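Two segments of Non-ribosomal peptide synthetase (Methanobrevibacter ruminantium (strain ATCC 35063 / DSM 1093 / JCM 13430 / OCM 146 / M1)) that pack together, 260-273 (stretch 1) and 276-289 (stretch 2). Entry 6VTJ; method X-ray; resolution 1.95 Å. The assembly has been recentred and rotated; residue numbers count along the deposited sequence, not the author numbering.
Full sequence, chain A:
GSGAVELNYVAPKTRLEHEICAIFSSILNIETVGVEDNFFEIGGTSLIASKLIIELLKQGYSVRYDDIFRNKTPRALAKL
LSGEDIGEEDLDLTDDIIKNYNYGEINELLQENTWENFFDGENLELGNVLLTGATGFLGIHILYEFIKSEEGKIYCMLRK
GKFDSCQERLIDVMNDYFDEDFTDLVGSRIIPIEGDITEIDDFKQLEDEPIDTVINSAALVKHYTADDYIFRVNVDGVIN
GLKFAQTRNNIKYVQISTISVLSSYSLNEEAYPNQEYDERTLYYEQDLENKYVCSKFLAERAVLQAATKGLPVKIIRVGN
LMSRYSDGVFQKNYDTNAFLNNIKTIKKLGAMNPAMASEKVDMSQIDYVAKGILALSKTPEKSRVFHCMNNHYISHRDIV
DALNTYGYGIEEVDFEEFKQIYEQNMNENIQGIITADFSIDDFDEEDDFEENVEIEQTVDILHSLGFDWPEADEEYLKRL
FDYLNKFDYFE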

ATOM      1  N   SER A 260      -0.688   7.759   1.639  1.00 28.25           N
ATOM      2  CA  SER A 260      -1.826   8.049   0.776  1.00 28.60           C
ATOM      3  C   SER A 260      -3.083   8.449   1.540  1.00 32.62           C
ATOM      4  O   SER A 260      -4.066   8.813   0.887  1.00 26.27           O
ATOM      5  CB  SER A 260      -2.158   6.840  -0.101  1.00 27.55           C
ATOM      6  OG  SER A 260      -1.065   6.542  -0.955  1.00 31.29           O
ATOM      7  N   VAL A 261      -3.094   8.387   2.879  1.00 29.88           N
ATOM      8  CA  VAL A 261      -4.278   8.872   3.582  1.00 26.51           C
ATOM      9  C   VAL A 261      -4.414  10.371   3.413  1.00 28.29           C
ATOM     10  O   VAL A 261      -5.530  10.889   3.435  1.00 26.88           O
ATOM     11  CB  VAL A 261      -4.311   8.485   5.077  1.00 29.68           C
ATOM     12  CG1 VAL A 261      -4.342   6.974   5.249  1.00 30.16           C
ATOM     13  CG2 VAL A 261      -3.164   9.121   5.837  1.00 29.30           C
ATOM     14  N   LEU A 262      -3.300  11.096   3.228  1.00 28.78           N
ATOM     15  CA  LEU A 262      -3.351  12.487   2.769  1.00 25.65           C
ATOM     16  C   LEU A 262      -3.556  12.462   1.254  1.00 31.86           C
ATOM     17  O   LEU A 262      -2.638  12.649   0.454  1.00 31.10           O
ATOM     18  CB  LEU A 262      -2.092  13.236   3.164  1.00 27.06           C
ATOM     19  CG  LEU A 262      -1.694  13.011   4.618  1.00 26.62           C
ATOM     20  CD1 LEU A 262      -0.446  13.794   4.950  1.00 27.35           C
ATOM     21  CD2 LEU A 262      -2.836  13.372   5.587  1.00 27.66           C
ATOM     22  N   SER A 263      -4.797  12.205   0.850  1.00 32.91           N
ATOM     23  CA  SER A 263      -5.058  11.737  -0.502  1.00 31.81           C
ATOM     24  C   SER A 263      -5.266  12.850  -1.516  1.00 32.44           C
ATOM     25  O   SER A 263      -5.084  12.604  -2.708  1.00 34.43           O
ATOM     26  CB  SER A 263      -6.291  10.832  -0.509  1.00 31.88           C
ATOM     27  OG  SER A 263      -7.417  11.521   0.017  1.00 32.53           O
ATOM     28  N   SER A 264      -5.647  14.050  -1.090  1.00 33.10           N
ATOM     29  CA  SER A 264      -6.087  15.079  -2.022  1.00 33.83           C
ATOM     30  C   SER A 264      -6.273  16.368  -1.246  1.00 34.34           C
ATOM     31  O   SER A 264      -6.243  16.373  -0.016  1.00 32.10           O
ATOM     32  CB  SER A 264      -7.404  14.704  -2.687  1.00 34.56           C
ATOM     33  OG  SER A 264      -8.469  14.851  -1.755  1.00 34.89           O
ATOM     34  N   TYR A 265      -6.504  17.458  -1.981  1.00 38.25           N
ATOM     35  CA  TYR A 265      -7.031  18.658  -1.349  1.00 38.37           C
ATOM     36  C   TYR A 265      -8.388  18.350  -0.734  1.00 35.52           C
ATOM     37  O   TYR A 265      -9.064  17.390  -1.115  1.00 32.20           O
ATOM     38  CB  TYR A 265      -7.169  19.802  -2.354  1.00 38.80           C
ATOM     39  CG  TYR A 265      -5.857  20.377  -2.832  1.00 36.37           C
ATOM     40  CD1 TYR A 265      -5.026  21.074  -1.971  1.00 42.22           C
ATOM     41  CD2 TYR A 265      -5.465  20.244  -4.154  1.00 38.73           C
ATOM     42  CE1 TYR A 265      -3.824  21.609  -2.410  1.00 38.68           C
ATOM     43  CE2 TYR A 265      -4.272  20.769  -4.602  1.00 39.50           C
ATOM     44  CZ  TYR A 265      -3.458  21.453  -3.725  1.00 43.76           C
ATOM     45  OH  TYR A 265      -2.272  21.978  -4.180  1.00 46.52           O
ATOM     46  N   SER A 266      -8.771  19.163   0.249  1.00 34.52           N
ATOM     47  CA  SER A 266     -10.074  19.018   0.883  1.00 32.00           C
ATOM     48  C   SER A 266     -11.186  19.103  -0.154  1.00 37.88           C
ATOM     49  O   SER A 266     -11.148  19.943  -1.055  1.00 39.89           O
ATOM     50  CB  SER A 266     -10.271  20.112   1.941  1.00 37.89           C
ATOM     51  OG  SER A 266     -11.531  19.992   2.593  1.00 33.86           O
ATOM     52  N   LEU A 267     -12.173  18.210  -0.034  1.00 36.79           N
ATOM     53  CA  LEU A 267     -13.393  18.314  -0.825  1.00 39.17           C
ATOM     54  C   LEU A 267     -14.314  19.410  -0.305  1.00 44.14           C
ATOM     55  O   LEU A 267     -15.329  19.703  -0.943  1.00 45.80           O
ATOM     56  CB  LEU A 267     -14.143  16.970  -0.837  1.00 36.05           C
ATOM     57  CG  LEU A 267     -13.368  15.755  -1.363  1.00 39.40           C
ATOM     58  CD1 LEU A 267     -14.162  14.460  -1.224  1.00 41.30           C
ATOM     59  CD2 LEU A 267     -12.984  15.972  -2.804  1.00 37.91           C
ATOM     60  N   ASN A 268     -13.971  20.037   0.832  1.00 41.41           N
ATOM     61  CA  ASN A 268     -14.791  21.056   1.463  1.00 41.59           C
ATOM     62  C   ASN A 268     -13.863  22.139   2.020  1.00 44.10           C
ATOM     63  O   ASN A 268     -13.752  22.350   3.229  1.00 43.72           O
ATOM     64  CB  ASN A 268     -15.668  20.459   2.562  1.00 41.90           C
ATOM     65  CG  ASN A 268     -16.622  21.480   3.163  1.00 50.64           C
ATOM     66  OD1 ASN A 268     -16.793  22.579   2.626  1.00 47.31           O
ATOM     67  ND2 ASN A 268     -17.246  21.120   4.280  1.00 42.83           N
ATOM     68  N   GLU A 269     -13.191  22.849   1.114  1.00 42.69           N
ATOM     69  CA  GLU A 269     -12.176  23.805   1.535  1.00 45.47           C
ATOM     70  C   GLU A 269     -12.750  24.853   2.478  1.00 51.23           C
ATOM     71  O   GLU A 269     -12.027  25.380   3.332  1.00 52.72           O
ATOM     72  CB  GLU A 269     -11.541  24.470   0.313  1.00 45.12           C
ATOM     73  N   GLU A 270     -14.048  25.146   2.354  1.00 53.00           N
ATOM     74  CA  GLU A 270     -14.679  26.129   3.227  1.00 50.69           C
ATOM     75  C   GLU A 270     -14.569  25.728   4.692  1.00 49.43           C
ATOM     76  O   GLU A 270     -14.437  26.595   5.559  1.00 49.71           O
ATOM     77  CB  GLU A 270     -16.147  26.312   2.827  1.00 50.73           C
ATOM     78  N   ALA A 271     -14.601  24.427   4.983  1.00 49.31           N
ATOM     79  CA  ALA A 271     -14.585  23.920   6.350  1.00 48.15           C
ATOM     80  C   ALA A 271     -13.184  23.648   6.887  1.00 50.38           C
ATOM     81  O   ALA A 271     -13.032  23.420   8.094  1.00 45.94           O
ATOM     82  CB  ALA A 271     -15.409  22.633   6.437  1.00 46.62           C
ATOM     83  N   TYR A 272     -12.161  23.653   6.031  1.00 51.44           N
ATOM     84  CA  TYR A 272     -10.782  23.389   6.448  1.00 51.71           C
ATOM     85  C   TYR A 272      -9.885  24.401   5.770  1.00 53.16           C
ATOM     86  O   TYR A 272      -9.172  24.093   4.807  1.00 50.72           O
ATOM     87  CB  TYR A 272     -10.368  21.955   6.119  1.00 44.17           C
ATOM     88  CG  TYR A 272     -11.207  20.943   6.846  1.00 39.69           C
ATOM     89  CD1 TYR A 272     -10.855  20.526   8.113  1.00 37.57           C
ATOM     90  CD2 TYR A 272     -12.367  20.420   6.275  1.00 38.50           C
ATOM     91  CE1 TYR A 272     -11.619  19.616   8.805  1.00 40.40           C
ATOM     92  CE2 TYR A 272     -13.146  19.492   6.969  1.00 41.27           C
ATOM     93  CZ  TYR A 272     -12.757  19.095   8.235  1.00 38.36           C
ATOM     94  OH  TYR A 272     -13.482  18.182   8.963  1.00 41.04           O
ATOM     95  N   PRO A 273      -9.895  25.638   6.241  1.00 56.83           N
ATOM     96  CA  PRO A 273      -9.104  26.679   5.598  1.00 57.43           C
ATOM     97  C   PRO A 273      -7.659  26.625   6.066  1.00 57.11           C
ATOM     98  O   PRO A 273      -7.362  26.294   7.216  1.00 61.91           O
ATOM     99  CB  PRO A 273      -9.795  27.962   6.062  1.00 56.91           C
ATOM    100  CG  PRO A 273     -10.250  27.614   7.461  1.00 51.84           C
ATOM    101  CD  PRO A 273     -10.564  26.127   7.464  1.00 55.84           C
ATOM    102  N   GLU A 276      -2.785  22.249   6.238  1.00 45.64           N
ATOM    103  CA  GLU A 276      -1.463  21.685   6.017  1.00 45.31           C
ATOM    104  C   GLU A 276      -1.585  20.173   5.925  1.00 40.92           C
ATOM    105  O   GLU A 276      -2.556  19.576   6.389  1.00 38.39           O
ATOM    106  CB  GLU A 276      -0.502  22.062   7.148  1.00 42.80           C
ATOM    107  CG  GLU A 276       0.038  23.469   7.050  1.00 52.63           C
ATOM    108  CD  GLU A 276       0.232  24.114   8.404  1.00 62.75           C
ATOM    109  OE1 GLU A 276      -0.779  24.352   9.106  1.00 66.81           O
ATOM    110  OE2 GLU A 276       1.399  24.375   8.773  1.00 67.27           O
ATOM    111  N   TYR A 277      -0.581  19.553   5.318  1.00 36.63           N
ATOM    112  CA  TYR A 277      -0.611  18.119   5.055  1.00 36.04           C
ATOM    113  C   TYR A 277       0.700  17.546   5.586  1.00 36.72           C
ATOM    114  O   TYR A 277       1.654  17.314   4.831  1.00 32.54           O
ATOM    115  CB  TYR A 277      -0.824  17.858   3.575  1.00 34.54           C
ATOM    116  CG  TYR A 277      -1.762  18.861   2.951  1.00 36.45           C
ATOM    117  CD1 TYR A 277      -3.144  18.725   3.083  1.00 35.59           C
ATOM    118  CD2 TYR A 277      -1.268  19.970   2.263  1.00 39.36           C
ATOM    119  CE1 TYR A 277      -4.010  19.656   2.525  1.00 39.71           C
ATOM    120  CE2 TYR A 277      -2.120  20.897   1.697  1.00 40.28           C
ATOM    121  CZ  TYR A 277      -3.494  20.734   1.821  1.00 40.92           C
ATOM    122  OH  TYR A 277      -4.348  21.663   1.259  1.00 41.74           O
ATOM    123  N   ASP A 278       0.734  17.319   6.896  1.00 30.24           N
ATOM    124  CA  ASP A 278       1.953  16.925   7.575  1.00 31.30           C
ATOM    125  C   ASP A 278       1.611  15.888   8.636  1.00 28.42           C
ATOM    126  O   ASP A 278       0.491  15.365   8.686  1.00 29.84           O
ATOM    127  CB  ASP A 278       2.659  18.153   8.160  1.00 32.28           C
ATOM    128  CG  ASP A 278       1.828  18.868   9.214  1.00 31.92           C
ATOM    129  OD1 ASP A 278       0.841  18.302   9.733  1.00 33.89           O
ATOM    130  OD2 ASP A 278       2.185  20.009   9.553  1.00 42.47           O
ATOM    131  N   GLU A 279       2.596  15.606   9.494  1.00 26.89           N
ATOM    132  CA  GLU A 279       2.524  14.609  10.562  1.00 29.60           C
ATOM    133  C   GLU A 279       1.549  14.991  11.681  1.00 33.12           C
ATOM    134  O   GLU A 279       1.360  14.204  12.623  1.00 26.09           O
ATOM    135  CB  GLU A 279       3.925  14.380  11.137  1.00 27.20           C
ATOM    136  CG  GLU A 279       4.919  13.735  10.150  1.00 25.23           C
ATOM    137  CD  GLU A 279       5.820  14.743   9.394  1.00 29.78           C
ATOM    138  OE1 GLU A 279       5.430  15.913   9.197  1.00 29.60           O
ATOM    139  OE2 GLU A 279       6.920  14.349   8.945  1.00 29.19           O
ATOM    140  N   ARG A 280       0.923  16.166  11.599  1.00 31.09           N
ATOM    141  CA  ARG A 280      -0.115  16.570  12.538  1.00 33.98           C
ATOM    142  C   ARG A 280      -1.500  16.586  11.895  1.00 31.79           C
ATOM    143  O   ARG A 280      -2.437  17.157  12.460  1.00 32.88           O
ATOM    144  CB  ARG A 280       0.236  17.934  13.138  1.00 30.77           C
ATOM    145  CG  ARG A 280       1.447  17.846  14.092  1.00 30.74           C
ATOM    146  CD  ARG A 280       1.823  19.215  14.684  1.00 31.32           C
ATOM    147  NE  ARG A 280       2.321  20.110  13.647  1.00 35.62           N
ATOM    148  CZ  ARG A 280       3.592  20.145  13.247  1.00 38.43           C
ATOM    149  NH1 ARG A 280       4.495  19.347  13.815  1.00 34.02           N
ATOM    150  NH2 ARG A 280       3.960  20.977  12.281  1.00 40.24           N
ATOM    151  N   THR A 281      -1.655  15.940  10.742  1.00 30.54           N
ATOM    152  CA  THR A 281      -2.896  15.942   9.987  1.00 31.33           C
ATOM    153  C   THR A 281      -3.507  14.544   9.957  1.00 31.46           C
ATOM    154  O   THR A 281      -2.824  13.566   9.631  1.00 28.85           O
ATOM    155  CB  THR A 281      -2.649  16.427   8.552  1.00 35.16           C
ATOM    156  OG1 THR A 281      -1.925  17.668   8.566  1.00 29.09           O
ATOM    157  CG2 THR A 281      -3.967  16.617   7.828  1.00 29.03           C
ATOM    158  N   LEU A 282      -4.801  14.449  10.270  1.00 31.55           N
ATOM    159  CA  LEU A 282      -5.528  13.220   9.981  1.00 31.94           C
ATOM    160  C   LEU A 282      -6.656  13.511   9.005  1.00 33.59           C
ATOM    161  O   LEU A 282      -6.528  13.226   7.814  1.00 35.50           O
ATOM    162  CB  LEU A 282      -6.073  12.565  11.254  1.00 34.82           C
ATOM    163  CG  LEU A 282      -6.957  11.316  11.108  1.00 30.49           C
ATOM    164  CD1 LEU A 282      -6.269  10.209  10.393  1.00 26.30           C
ATOM    165  CD2 LEU A 282      -7.363  10.839  12.470  1.00 34.13           C
ATOM    166  N   TYR A 283      -7.751  14.095   9.484  1.00 36.89           N
ATOM    167  CA  TYR A 283      -8.960  14.260   8.692  1.00 32.41           C
ATOM    168  C   TYR A 283      -9.188  15.719   8.325  1.00 30.52           C
ATOM    169  O   TYR A 283      -9.223  16.586   9.202  1.00 33.88           O
ATOM    170  CB  TYR A 283     -10.173  13.741   9.454  1.00 34.40           C
ATOM    171  CG  TYR A 283     -11.428  13.787   8.627  1.00 29.33           C
ATOM    172  CD1 TYR A 283     -11.510  13.072   7.450  1.00 34.53           C
ATOM    173  CD2 TYR A 283     -12.525  14.557   9.012  1.00 36.82           C
ATOM    174  CE1 TYR A 283     -12.649  13.086   6.676  1.00 36.02           C
ATOM    175  CE2 TYR A 283     -13.695  14.581   8.237  1.00 36.64           C
ATOM    176  CZ  TYR A 283     -13.744  13.837   7.068  1.00 37.81           C
ATOM    177  OH  TYR A 283     -14.866  13.830   6.255  1.00 41.07           O
ATOM    178  N   TYR A 284      -9.401  15.974   7.032  1.00 29.51           N
ATOM    179  CA  TYR A 284      -9.801  17.295   6.558  1.00 35.86           C
ATOM    180  C   TYR A 284     -10.763  17.182   5.366  1.00 31.10           C
ATOM    181  O   TYR A 284     -10.724  18.016   4.454  1.00 28.89           O
ATOM    182  CB  TYR A 284      -8.562  18.138   6.200  1.00 32.61           C
ATOM    183  CG  TYR A 284      -7.650  17.479   5.186  1.00 34.23           C
ATOM    184  CD1 TYR A 284      -6.784  16.448   5.557  1.00 32.55           C
ATOM    185  CD2 TYR A 284      -7.666  17.872   3.849  1.00 32.78           C
ATOM    186  CE1 TYR A 284      -5.959  15.831   4.620  1.00 30.27           C
ATOM    187  CE2 TYR A 284      -6.847  17.277   2.924  1.00 32.42           C
ATOM    188  CZ  TYR A 284      -5.996  16.255   3.307  1.00 30.17           C
ATOM    189  OH  TYR A 284      -5.190  15.650   2.366  1.00 31.47           O
ATOM    190  N   GLU A 285     -11.602  16.142   5.348  1.00 35.06           N
ATOM    191  CA  GLU A 285     -12.525  15.859   4.240  1.00 34.92           C
ATOM    192  C   GLU A 285     -11.801  15.728   2.900  1.00 36.03           C
ATOM    193  O   GLU A 285     -12.236  16.258   1.871  1.00 38.21           O
ATOM    194  CB  GLU A 285     -13.639  16.906   4.166  1.00 37.29           C
ATOM    195  CG  GLU A 285     -14.824  16.490   5.007  1.00 45.68           C
ATOM    196  CD  GLU A 285     -15.921  17.527   5.093  1.00 49.92           C
ATOM    197  OE1 GLU A 285     -16.504  17.862   4.038  1.00 44.53           O
ATOM    198  OE2 GLU A 285     -16.191  17.999   6.229  1.00 50.76           O
ATOM    199  N   GLN A 286     -10.690  14.997   2.919  1.00 35.54           N
ATOM    200  CA  GLN A 286     -10.003  14.591   1.704  1.00 35.56           C
ATOM    201  C   GLN A 286     -10.773  13.455   1.036  1.00 33.78           C
ATOM    202  O   GLN A 286     -11.674  12.845   1.622  1.00 39.97           O
ATOM    203  CB  GLN A 286      -8.562  14.158   2.013  1.00 30.47           C
ATOM    204  CG  GLN A 286      -8.438  12.901   2.895  1.00 30.26           C
ATOM    205  CD  GLN A 286      -8.337  13.208   4.408  1.00 31.97           C
ATOM    206  OE1 GLN A 286      -9.098  14.011   4.937  1.00 31.56           O
ATOM    207  NE2 GLN A 286      -7.389  12.558   5.096  1.00 26.72           N
ATOM    208  N   ASP A 287     -10.404  13.170  -0.205  1.00 35.93           N
ATOM    209  CA  ASP A 287     -11.040  12.101  -0.981  1.00 39.35           C
ATOM    210  C   ASP A 287     -10.658  10.742  -0.396  1.00 36.03           C
ATOM    211  O   ASP A 287      -9.497  10.329  -0.459  1.00 36.69           O
ATOM    212  CB  ASP A 287     -10.624  12.227  -2.445  1.00 38.79           C
ATOM    213  CG  ASP A 287     -11.135  11.096  -3.323  1.00 40.57           C
ATOM    214  OD1 ASP A 287     -12.138  10.435  -2.983  1.00 37.48           O
ATOM    215  OD2 ASP A 287     -10.513  10.873  -4.381  1.00 51.27           O
ATOM    216  N   LEU A 288     -11.633  10.048   0.178  1.00 36.75           N
ATOM    217  CA  LEU A 288     -11.430   8.737   0.780  1.00 36.34           C
ATOM    218  C   LEU A 288     -12.307   7.687   0.114  1.00 37.81           C
ATOM    219  O   LEU A 288     -12.791   6.765   0.767  1.00 40.89           O
ATOM    220  CB  LEU A 288     -11.698   8.791   2.284  1.00 33.69           C
ATOM    221  CG  LEU A 288     -10.652   9.587   3.071  1.00 33.98           C
ATOM    222  CD1 LEU A 288     -11.113   9.880   4.502  1.00 29.70           C
ATOM    223  CD2 LEU A 288      -9.346   8.836   3.074  1.00 24.96           C
ATOM    224  N   GLU A 289     -12.531   7.818  -1.189  1.00 36.70           N
ATOM    225  CA  GLU A 289     -13.432   6.881  -1.844  1.00 37.90           C
ATOM    226  C   GLU A 289     -12.758   5.535  -2.078  1.00 38.86           C
ATOM    227  O   GLU A 289     -13.409   4.487  -1.972  1.00 42.86           O
ATOM    228  CB  GLU A 289     -13.939   7.473  -3.161  1.00 41.34           C
ATOM    229  CG  GLU A 289     -15.441   7.808  -3.165  1.00 45.81           C
TER
HETATM  230  O   HOH W   1      -7.127  10.546  -4.533  1.00 44.60           O
HETATM  231  O   HOH W   2      -6.997  21.588   1.199  1.00 36.99           O

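Two largely irregular segments, neither contributing a strand, meet where three serine hydroxyls each bond to the backbone of the other stretch. Ser-263 OG gives its proton to Asp-287 O at a very short 2.4 Å. Ser-264 OG works both ways, accepting from Asp-287 N at 3.0 Å and donating to Tyr-265 O of its own stretch at 2.7 Å. Ser-266 OG donates to Tyr-284 O (2.8 Å) while receiving Asn-268 N (3.0 Å), so one short side chain bonds both across the contact and within its own stretch. Beside it, Leu-267 N reaches Glu-285 O at 2.7 Å, a direct bond between backbones.

Longer polar side chains bridge wider gaps. Gln-286 folds back so that its OE1 accepts from Tyr-284 N (2.9 Å), while its NE2 serves Leu-282 O (2.9 Å) and, across the contact, Val-261 O (3.0 Å); the amide's two ends suit this buried place. Tyr-284, chi1 p, is also buried, and its OH donates to Ser-264 O at 2.7 Å.

Apolar contacts add to these bonds. Leucine suits buried position 262 because its branched apolar end reaches two tyrosines: Leu-262 CD2 lies 4.1 Å from Tyr-284 CE1 at the ring's edge, and Leu-262 CD1 sits 4.3 Å from Tyr-277 CB. Tyr-272 lays a ring face over Tyr-284, whose CA stands 3.6 Å from the ring centroid, almost on its normal: a CH-pi contact.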